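PDB 4V1T: LYND, which is a YcaO-family cyclodehydratase that probably uses ATP and magnesium to turn cysteine residues of cyanobactin precursor peptides into thiazolines. Local coordinates for residues A109-T117 / L134-P144. Sequence-based numbering, arbitrary orientation.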
loop_
_atom_site.group_PDB
_atom_site.type_symbol
_atom_site.label_atom_id
_atom_site.label_comp_id
_atom_site.label_asym_id
_atom_site.label_seq_id
_atom_site.Cartn_x
_atom_site.Cartn_y
_atom_site.Cartn_z
ATOM N N ALA B 109 7.160 -14.071 -34.368
ATOM C CA ALA B 109 6.453 -14.666 -33.247
ATOM C C ALA B 109 4.943 -14.647 -33.454
ATOM O O ALA B 109 4.239 -15.570 -33.054
ATOM C CB ALA B 109 6.806 -13.946 -31.968
ATOM N N LEU B 110 4.455 -13.585 -34.080
ATOM C CA LEU B 110 3.027 -13.405 -34.298
ATOM C C LEU B 110 2.448 -14.395 -35.312
ATOM O O LEU B 110 1.228 -14.517 -35.423
ATOM C CB LEU B 110 2.744 -11.968 -34.753
ATOM C CG LEU B 110 2.890 -10.861 -33.705
ATOM C CD1 LEU B 110 2.708 -9.500 -34.351
ATOM C CD2 LEU B 110 1.893 -11.028 -32.581
ATOM N N ARG B 111 3.315 -15.098 -36.039
ATOM C CA ARG B 111 2.883 -16.098 -37.025
ATOM C C ARG B 111 2.508 -17.422 -36.375
ATOM O O ARG B 111 2.010 -18.317 -37.041
ATOM C CB ARG B 111 3.982 -16.356 -38.051
ATOM C CG ARG B 111 4.283 -15.178 -38.949
ATOM C CD ARG B 111 5.347 -15.515 -39.973
ATOM N NE ARG B 111 5.717 -14.367 -40.792
ATOM C CZ ARG B 111 4.919 -13.332 -41.064
ATOM N NH1 ARG B 111 3.678 -13.284 -40.592
ATOM N NH2 ARG B 111 5.359 -12.333 -41.821
ATOM N N GLN B 112 2.768 -17.552 -35.084
ATOM C CA GLN B 112 2.426 -18.772 -34.356
ATOM C C GLN B 112 0.910 -18.894 -34.228
ATOM O O GLN B 112 0.262 -17.976 -33.718
ATOM C CB GLN B 112 3.056 -18.762 -32.964
ATOM C CG GLN B 112 4.567 -18.875 -32.952
ATOM C CD GLN B 112 5.140 -18.642 -31.566
ATOM O OE1 GLN B 112 5.516 -19.580 -30.876
ATOM N NE2 GLN B 112 5.202 -17.377 -31.151
ATOM N N PRO B 113 0.337 -20.017 -34.692
ATOM C CA PRO B 113 -1.107 -20.148 -34.552
ATOM C C PRO B 113 -1.530 -20.468 -33.115
ATOM O O PRO B 113 -0.748 -21.006 -32.328
ATOM C CB PRO B 113 -1.457 -21.296 -35.500
ATOM C CG PRO B 113 -0.214 -22.094 -35.623
ATOM C CD PRO B 113 0.939 -21.156 -35.410
ATOM N N VAL B 114 -2.777 -20.131 -32.803
ATOM C CA VAL B 114 -3.368 -20.342 -31.484
ATOM C C VAL B 114 -4.679 -21.130 -31.641
ATOM O O VAL B 114 -5.282 -21.132 -32.720
ATOM C CB VAL B 114 -3.605 -18.974 -30.806
ATOM C CG1 VAL B 114 -4.810 -18.972 -29.883
ATOM C CG2 VAL B 114 -2.355 -18.542 -30.053
ATOM N N THR B 115 -5.104 -21.814 -30.580
ATOM C CA THR B 115 -6.409 -22.476 -30.570
ATOM C C THR B 115 -7.301 -21.860 -29.510
ATOM O O THR B 115 -6.824 -21.488 -28.433
ATOM C CB THR B 115 -6.302 -23.998 -30.320
ATOM O OG1 THR B 115 -5.673 -24.247 -29.059
ATOM C CG2 THR B 115 -5.502 -24.667 -31.430
ATOM N N LEU B 116 -8.587 -21.733 -29.839
ATOM C CA LEU B 116 -9.608 -21.284 -28.894
ATOM C C LEU B 116 -10.510 -22.463 -28.534
ATOM O O LEU B 116 -10.830 -23.285 -29.391
ATOM C CB LEU B 116 -10.456 -20.152 -29.481
ATOM C CG LEU B 116 -9.708 -18.964 -30.087
ATOM C CD1 LEU B 116 -10.681 -17.826 -30.370
ATOM C CD2 LEU B 116 -8.572 -18.485 -29.196
ATOM N N THR B 117 -10.913 -22.533 -27.265
ATOM C CA THR B 117 -11.770 -23.615 -26.781
ATOM C C THR B 117 -12.808 -23.069 -25.796
ATOM O O THR B 117 -12.455 -22.625 -24.714
ATOM C CB THR B 117 -10.951 -24.723 -26.079
ATOM O OG1 THR B 117 -9.802 -25.067 -26.873
ATOM C CG2 THR B 117 -11.810 -25.968 -25.854
ATOM N N LEU B 134 -8.052 -11.281 -32.571
ATOM C CA LEU B 134 -6.701 -11.793 -32.755
ATOM C C LEU B 134 -6.200 -11.563 -34.181
ATOM O O LEU B 134 -5.033 -11.211 -34.397
ATOM C CB LEU B 134 -6.645 -13.284 -32.415
ATOM C CG LEU B 134 -6.707 -13.604 -30.919
ATOM C CD1 LEU B 134 -7.102 -15.056 -30.665
ATOM C CD2 LEU B 134 -5.376 -13.293 -30.274
ATOM N N ARG B 135 -7.087 -11.770 -35.145
ATOM C CA ARG B 135 -6.747 -11.620 -36.553
ATOM C C ARG B 135 -6.358 -10.182 -36.889
ATOM O O ARG B 135 -5.518 -9.942 -37.740
ATOM C CB ARG B 135 -7.924 -12.065 -37.422
ATOM C CG ARG B 135 -7.661 -12.029 -38.917
ATOM C CD ARG B 135 -8.850 -12.612 -39.664
ATOM N NE ARG B 135 -8.645 -12.641 -41.109
ATOM C CZ ARG B 135 -9.463 -13.240 -41.975
ATOM N NH1 ARG B 135 -10.553 -13.868 -41.553
ATOM N NH2 ARG B 135 -9.192 -13.212 -43.272
ATOM N N ASP B 136 -6.972 -9.229 -36.211
ATOM C CA ASP B 136 -6.696 -7.821 -36.460
ATOM C C ASP B 136 -5.300 -7.418 -35.964
ATOM O O ASP B 136 -4.780 -6.383 -36.355
ATOM C CB ASP B 136 -7.774 -6.949 -35.803
ATOM C CG ASP B 136 -9.127 -7.085 -36.477
ATOM O OD1 ASP B 136 -9.176 -7.572 -37.625
ATOM O OD2 ASP B 136 -10.148 -6.698 -35.868
ATOM N N ILE B 137 -4.694 -8.237 -35.110
ATOM C CA ILE B 137 -3.350 -7.959 -34.635
ATOM C C ILE B 137 -2.355 -8.978 -35.177
ATOM O O ILE B 137 -1.225 -9.051 -34.711
ATOM C CB ILE B 137 -3.284 -7.918 -33.092
ATOM C CG1 ILE B 137 -3.774 -9.228 -32.478
ATOM C CG2 ILE B 137 -4.124 -6.764 -32.568
ATOM C CD1 ILE B 137 -3.563 -9.313 -30.985
ATOM N N GLY B 138 -2.781 -9.762 -36.161
ATOM C CA GLY B 138 -1.879 -10.637 -36.899
ATOM C C GLY B 138 -1.779 -12.069 -36.411
ATOM O O GLY B 138 -0.947 -12.826 -36.893
ATOM N N ILE B 139 -2.625 -12.448 -35.461
ATOM C CA ILE B 139 -2.575 -13.786 -34.890
ATOM C C ILE B 139 -3.675 -14.647 -35.487
ATOM O O ILE B 139 -4.845 -14.267 -35.460
ATOM C CB ILE B 139 -2.707 -13.743 -33.354
ATOM C CG1 ILE B 139 -1.499 -13.026 -32.757
ATOM C CG2 ILE B 139 -2.779 -15.147 -32.777
ATOM C CD1 ILE B 139 -1.642 -12.668 -31.298
ATOM N N SER B 140 -3.292 -15.802 -36.029
ATOM C CA SER B 140 -4.242 -16.706 -36.674
ATOM C C SER B 140 -4.749 -17.756 -35.688
ATOM O O SER B 140 -4.033 -18.161 -34.771
ATOM C CB SER B 140 -3.592 -17.397 -37.874
ATOM O OG SER B 140 -2.426 -18.085 -37.469
ATOM N N VAL B 141 -5.980 -18.204 -35.904
ATOM C CA VAL B 141 -6.644 -19.137 -35.019
ATOM C C VAL B 141 -6.943 -20.454 -35.725
ATOM O O VAL B 141 -7.302 -20.477 -36.900
ATOM C CB VAL B 141 -7.973 -18.558 -34.505
ATOM C CG1 VAL B 141 -8.642 -19.524 -33.533
ATOM C CG2 VAL B 141 -7.739 -17.204 -33.858
ATOM N N GLN B 142 -6.793 -21.547 -34.985
ATOM C CA GLN B 142 -7.205 -22.875 -35.450
ATOM C C GLN B 142 -8.112 -23.527 -34.422
ATOM O O GLN B 142 -8.134 -23.118 -33.265
ATOM C CB GLN B 142 -5.983 -23.748 -35.699
ATOM C CG GLN B 142 -5.146 -23.266 -36.866
ATOM C CD GLN B 142 -4.021 -24.211 -37.203
ATOM O OE1 GLN B 142 -4.120 -25.420 -36.977
ATOM N NE2 GLN B 142 -2.950 -23.672 -37.757
ATOM N N THR B 143 -8.862 -24.541 -34.836
ATOM C CA THR B 143 -9.767 -25.224 -33.914
ATOM C C THR B 143 -9.031 -26.418 -33.299
ATOM O O THR B 143 -8.312 -27.131 -34.006
ATOM C CB THR B 143 -11.066 -25.686 -34.605
ATOM O OG1 THR B 143 -10.866 -26.976 -35.195
ATOM C CG2 THR B 143 -11.503 -24.683 -35.675
ATOM N N PRO B 144 -9.198 -26.641 -31.982
ATOM C CA PRO B 144 -8.471 -27.733 -31.340
ATOM C C PRO B 144 -9.141 -29.078 -31.605
ATOM O O PRO B 144 -10.320 -29.118 -31.966
ATOM C CB PRO B 144 -8.556 -27.367 -29.862
ATOM C CG PRO B 144 -9.915 -26.764 -29.747
ATOM C CD PRO B 144 -10.148 -26.015 -31.045
HETATM O O HOH W 1 -0.410 -16.460 -35.825
HETATM O O HOH W 2 0.084 -17.637 -38.947
#
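Val114 and Val141 pair in parallel across two neighbouring strands of a beta-alpha-beta unit: strand 114-118, helix 124-135 and the short edge strand 141-142. Two backbone bonds hold the pair. Val114 N donates to Ser140 O at 3.1 Å. Gln142 N donates to Val114 O at 2.8 Å.

Leu116 and Val141 lie on the helix-covered face and cross at about a right angle, with Leu116 CG 3.7 Å from Val141 CG1. That methyl is anti to the backbone N of Val141 (chi1 -178°), which turns it to Leu116. The side chains of Leu116 and Leu134 pass each other in opposite senses and touch through CD2 of Leu116 and CD1 of Leu134. Val127, Leu130 and Thr131 of the crossover helix also pack on Leu116.

Thr115 and Gln142 point to the other face. The Gln142 side chain runs alongside the ring of Pro113, just before the strand, and both point the same way. The amide NE2 of Gln142 comes 3.6 Å from Pro113 CB. Further along, Pro144 CG sits 3.3 Å from Thr117 OG1. This hydroxyl is hydrogen-bonded to Asn154 OD1, as is Thr115 OG1.

Before the strand, Leu110 crosses Ile139 nearly perpendicularly and touches it through CD2. Helix 250-275 packs on Ile139 through Ala265 and Ile268. Gly138 has positive phi and ends helix 124-135 in a Schellman motif. Here water joins the two segments: one molecule accepts from Ser140 N and donates to Leu110 O at 2.6 Å, and more weakly to Gln112 O. A second water donates to Arg111 O and is hydrogen-bonded to Ser140 OG at 2.9 Å.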